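Local coordinates for organic hydroperoxide resistance protein (Deinococcus radiodurans, PDB 1USP) that probably protects the cell by reducing organic hydroperoxides with reactive thiols, at residues A[17-22]-A[28-33]; A[45-50]-A[81-86]. All coordinates share one frame; numbering follows the deposited sequence.

Contact 1 (A[17-22]-A[28-33]); sequences GTTRSS and LDLSVP. With GOL (glycerol), chain D.
Leu28 and Thr19 form the hydrogen-bonded pair of a short antiparallel beta hairpin, strands 18-21 and 27-29, with strand 5-12 on the far side of 18-21. Leu28 N donates to Thr19 O at 3.0 Å, and Thr19 N returns a bond to Leu28 O at 2.8 Å. The same Leu28 O also takes a CA-H contact from Thr18 CA. The Leu28 and Thr19 side chains leave the sheet together on one face, with Leu28 CB 4.1 Å from Thr19 CG2, and Leu49 of helix 46-68 covers them there. With OG1 of Thr19 swung anti to the backbone N (chi1 -174°), the methyl is left to pack here, while the hydroxyl bonds to the backbone of the neighbouring subunit.

Asp29 faces Thr18 as a non-hydrogen-bonded pair on the other face, where its OD1 sits 3.8 Å from Thr18 CG2. A glycerol, probably from the crystallisation liquor, bridges the hairpin there: its O3 lies 2.7 Å from both Asp29 OD1 and Gly17 O, two acceptors competing for one proton.

Leu30 carries the pairing one step beyond the strand. Its N reaches Gly17 O from well above the carbonyl plane, and its side chain runs across Thr18 and Thr19, with Leu30 CD1 3.5 Å from Thr18 O and Leu30 CD2 3.9 Å from Thr19 CG2.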
# COMPACT_ATOMS: atom_id res chain seq x y z
N GLY A 17 -11.42 5.83 -12.64
CA GLY A 17 -11.23 4.96 -11.50
C GLY A 17 -11.05 5.69 -10.18
O GLY A 17 -10.51 6.80 -10.14
N THR A 18 -11.52 5.08 -9.10
CA THR A 18 -11.32 5.63 -7.76
C THR A 18 -10.96 4.50 -6.83
O THR A 18 -11.26 3.34 -7.10
CB THR A 18 -12.59 6.31 -7.22
OG1 THR A 18 -13.69 5.40 -7.32
CG2 THR A 18 -13.02 7.51 -8.04
N THR A 19 -10.34 4.83 -5.70
CA THR A 19 -10.25 3.90 -4.60
C THR A 19 -10.62 4.65 -3.32
O THR A 19 -10.16 5.76 -3.07
CB THR A 19 -8.86 3.23 -4.58
OG1 THR A 19 -8.82 2.21 -3.57
CG2 THR A 19 -7.75 4.21 -4.21
N ARG A 20 -11.51 4.06 -2.54
CA ARG A 20 -12.21 4.78 -1.50
C ARG A 20 -12.39 3.91 -0.28
O ARG A 20 -12.85 2.79 -0.39
CB ARG A 20 -13.59 5.23 -2.03
CG ARG A 20 -13.52 6.24 -3.17
CD ARG A 20 -14.89 6.74 -3.67
NE ARG A 20 -15.65 7.43 -2.62
CZ ARG A 20 -16.94 7.77 -2.70
NH1 ARG A 20 -17.65 7.47 -3.79
NH2 ARG A 20 -17.53 8.40 -1.69
N SER A 21 -12.01 4.41 0.89
CA SER A 21 -12.20 3.66 2.13
C SER A 21 -13.65 3.72 2.59
O SER A 21 -14.37 4.67 2.30
CB SER A 21 -11.27 4.17 3.23
OG SER A 21 -11.62 5.48 3.59
N SER A 22 -14.07 2.69 3.31
CA SER A 22 -15.45 2.57 3.81
C SER A 22 -15.88 3.71 4.75
O SER A 22 -17.08 3.95 4.92
CB SER A 22 -15.61 1.24 4.55
OG SER A 22 -14.66 1.13 5.58
N LEU A 28 -9.98 8.78 -3.28
CA LEU A 28 -8.91 9.05 -4.22
C LEU A 28 -9.25 8.66 -5.62
O LEU A 28 -9.84 7.62 -5.88
CB LEU A 28 -7.65 8.30 -3.78
CG LEU A 28 -7.20 8.65 -2.37
CD1 LEU A 28 -6.20 7.61 -1.84
CD2 LEU A 28 -6.60 10.05 -2.39
N ASP A 29 -8.85 9.52 -6.54
CA ASP A 29 -8.90 9.23 -7.95
C ASP A 29 -7.66 8.44 -8.28
O ASP A 29 -6.64 8.57 -7.58
CB ASP A 29 -8.90 10.54 -8.73
CG ASP A 29 -10.16 11.34 -8.49
OD1 ASP A 29 -11.26 10.80 -8.70
OD2 ASP A 29 -10.15 12.52 -8.09
N LEU A 30 -7.76 7.63 -9.33
CA LEU A 30 -6.63 6.85 -9.83
C LEU A 30 -6.32 7.28 -11.24
O LEU A 30 -7.25 7.51 -12.03
CB LEU A 30 -6.97 5.36 -9.85
CG LEU A 30 -7.29 4.76 -8.50
CD1 LEU A 30 -8.09 3.49 -8.69
CD2 LEU A 30 -6.00 4.50 -7.72
N SER A 31 -5.03 7.41 -11.54
CA SER A 31 -4.58 7.68 -12.90
C SER A 31 -3.39 6.79 -13.20
O SER A 31 -2.55 6.54 -12.31
CB SER A 31 -4.16 9.16 -13.08
OG SER A 31 -5.22 10.06 -12.80
N VAL A 32 -3.31 6.32 -14.44
CA VAL A 32 -2.14 5.57 -14.88
C VAL A 32 -1.06 6.57 -15.29
O VAL A 32 -1.33 7.48 -16.09
CB VAL A 32 -2.46 4.61 -16.04
CG1 VAL A 32 -1.20 3.85 -16.45
CG2 VAL A 32 -3.56 3.63 -15.64
N PRO A 33 0.14 6.44 -14.72
CA PRO A 33 1.23 7.35 -15.05
C PRO A 33 1.65 7.34 -16.52
O PRO A 33 1.61 6.31 -17.20
CB PRO A 33 2.37 6.89 -14.14
CG PRO A 33 1.69 6.15 -13.02
CD PRO A 33 0.52 5.48 -13.66
C1 GOL D . -9.27 11.29 -12.54
O1 GOL D . -8.13 11.96 -12.06
C2 GOL D . -9.09 9.79 -12.31
O2 GOL D . -8.37 9.23 -13.38
C3 GOL D . -10.44 9.10 -12.20
O3 GOL D . -11.10 9.33 -10.98

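Contact 2 (A[45-50]-A[81-86]); sequences NPEQLF and ARVGLQ
This is a buried helix-on-sheet contact: the first turn of helix 46-68 packs along strand 78-88, an outer strand of the chain's own mixed sheet. Segments 46-50 and 81-86 run nearly antiparallel, at 154°, with their axes 7.7 Å apart at closest approach. Val83 is at the centre: its side chain points at the helix, with Val83 CB 3.6 Å from the backbone O of Glu47.

Phe50, one turn along, closes on the same valine. Its CG is anti to the backbone N (chi1 -163°), which carries the ring out to the strand, where Phe50 CD2 stands 4.0 Å from Val83 CG2. The methyl meets the edge of the ring, in its plane, rather than a face. Tyr123 and Leu94 also pack on this phenylalanine.

Toward the helix start, Glu47 folds over Leu85. A bend at chi2 (70°) turns the carboxylate so that Glu47 OE2 rests 3.3 Å from Leu85 CD1, while the aliphatic part follows with Glu47 CG 4.0 Å from Leu85 CB. Right before the helix, Asn45 is the N-cap: its OD1 accepts from Gln48 N at 2.8 Å, tying down the first turn. Strand 78-88 is flanked by 91-101 in its own chain and pairs antiparallel with a strand of the neighbouring subunit, so the sheet runs on through the dimer.

No hydrogen bond joins the two segments. The meeting is van der Waals: Phe50 packs on Val83, while the backbone O and carboxylate of Glu47 rest on valine and leucine hydrocarbon. The bend also brings Glu47 OE1 back to 2.8 Å from Glu47 N, so nothing in the strand segment bonds to the carboxylate.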
# COMPACT_ATOMS: atom_id res chain seq x y z
N ASN A 45 -1.82 6.03 -7.82
CA ASN A 45 -1.68 4.70 -8.39
C ASN A 45 -1.23 3.73 -7.29
O ASN A 45 -0.84 4.18 -6.20
CB ASN A 45 -0.68 4.77 -9.55
CG ASN A 45 0.68 5.28 -9.10
OD1 ASN A 45 1.39 4.58 -8.39
ND2 ASN A 45 1.04 6.49 -9.51
N PRO A 46 -1.29 2.42 -7.53
CA PRO A 46 -0.94 1.44 -6.50
C PRO A 46 0.49 1.53 -5.94
O PRO A 46 0.69 1.36 -4.76
CB PRO A 46 -1.15 0.09 -7.23
CG PRO A 46 -2.19 0.41 -8.28
CD PRO A 46 -1.73 1.76 -8.78
N GLU A 47 1.47 1.83 -6.79
CA GLU A 47 2.86 1.92 -6.32
C GLU A 47 3.02 3.10 -5.40
O GLU A 47 3.70 3.05 -4.39
CB GLU A 47 3.81 2.06 -7.50
CG GLU A 47 3.92 0.83 -8.37
CD GLU A 47 2.68 0.53 -9.19
OE1 GLU A 47 1.90 1.46 -9.51
OE2 GLU A 47 2.47 -0.65 -9.52
N GLN A 48 2.37 4.19 -5.77
CA GLN A 48 2.37 5.39 -4.95
C GLN A 48 1.64 5.20 -3.64
O GLN A 48 2.07 5.69 -2.59
CB GLN A 48 1.77 6.53 -5.75
CG GLN A 48 2.10 7.86 -5.20
CD GLN A 48 1.63 8.99 -6.11
OE1 GLN A 48 0.41 9.24 -6.21
NE2 GLN A 48 2.58 9.67 -6.76
N LEU A 49 0.54 4.46 -3.67
CA LEU A 49 -0.20 4.18 -2.44
C LEU A 49 0.65 3.28 -1.53
O LEU A 49 0.72 3.49 -0.32
CB LEU A 49 -1.57 3.54 -2.75
CG LEU A 49 -2.63 4.56 -3.18
CD1 LEU A 49 -3.78 3.90 -3.94
CD2 LEU A 49 -3.17 5.30 -1.95
N PHE A 50 1.37 2.35 -2.13
CA PHE A 50 2.25 1.46 -1.35
C PHE A 50 3.37 2.27 -0.68
O PHE A 50 3.69 2.03 0.48
CB PHE A 50 2.82 0.34 -2.25
CG PHE A 50 3.39 -0.82 -1.47
CD1 PHE A 50 2.56 -1.71 -0.82
CD2 PHE A 50 4.76 -0.98 -1.35
CE1 PHE A 50 3.10 -2.77 -0.09
CE2 PHE A 50 5.31 -2.03 -0.63
CZ PHE A 50 4.49 -2.92 0.01
N ALA A 81 9.78 6.41 1.30
CA ALA A 81 9.70 5.17 0.53
C ALA A 81 9.73 5.43 -0.97
O ALA A 81 9.00 6.29 -1.47
CB ALA A 81 8.45 4.42 0.90
N ARG A 82 10.56 4.67 -1.68
CA ARG A 82 10.61 4.67 -3.13
C ARG A 82 10.20 3.28 -3.60
O ARG A 82 10.82 2.27 -3.26
CB ARG A 82 12.01 5.04 -3.63
CG ARG A 82 12.35 6.50 -3.40
CD ARG A 82 13.82 6.90 -3.70
NE ARG A 82 14.14 8.13 -2.99
CZ ARG A 82 14.96 8.25 -1.95
NH1 ARG A 82 15.64 7.22 -1.47
NH2 ARG A 82 15.12 9.45 -1.39
N VAL A 83 9.10 3.22 -4.35
CA VAL A 83 8.50 1.98 -4.79
C VAL A 83 8.45 1.97 -6.32
O VAL A 83 7.73 2.78 -6.92
CB VAL A 83 7.09 1.82 -4.24
CG1 VAL A 83 6.48 0.51 -4.69
CG2 VAL A 83 7.11 1.91 -2.72
N GLY A 84 9.20 1.07 -6.92
CA GLY A 84 9.27 0.93 -8.37
C GLY A 84 8.56 -0.31 -8.85
O GLY A 84 8.55 -1.34 -8.17
N LEU A 85 7.91 -0.19 -10.00
CA LEU A 85 7.27 -1.31 -10.66
C LEU A 85 8.26 -1.89 -11.66
O LEU A 85 8.80 -1.17 -12.50
CB LEU A 85 6.00 -0.85 -11.38
CG LEU A 85 5.16 -1.97 -11.99
CD1 LEU A 85 4.57 -2.85 -10.89
CD2 LEU A 85 4.08 -1.41 -12.88
N GLN A 86 8.48 -3.19 -11.57
CA GLN A 86 9.37 -3.90 -12.47
C GLN A 86 8.56 -4.98 -13.18
O GLN A 86 7.68 -5.59 -12.59
CB GLN A 86 10.53 -4.53 -11.69
CG GLN A 86 11.52 -3.52 -11.11
CD GLN A 86 12.76 -4.17 -10.50
OE1 GLN A 86 12.86 -5.40 -10.45
NE2 GLN A 86 13.69 -3.35 -10.02

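Contact 1 closes before contact 2 opens: hairpin 18-21/27-29 comes first, and the loop after it leads into helix 46-68, which then packs on strand 78-88. The centres lie 14 Å apart, with contact 1 toward the periphery and contact 2 near the middle of the chain. They touch where Leu49 of the helix packs on Leu28 and Thr19 of the hairpin, Leu49 CD2 3.8 Å from Leu28 CD1, and where Pro33 and Ser31 meet Asn45. The first turn of helix 46-68 thus lies between the hairpin and strand 78-88. Further along the helix comes Cys57, seen disulfide-bonded to Cys121, and both contacts also meet the neighbouring subunit, consistent with an intertwined dimer.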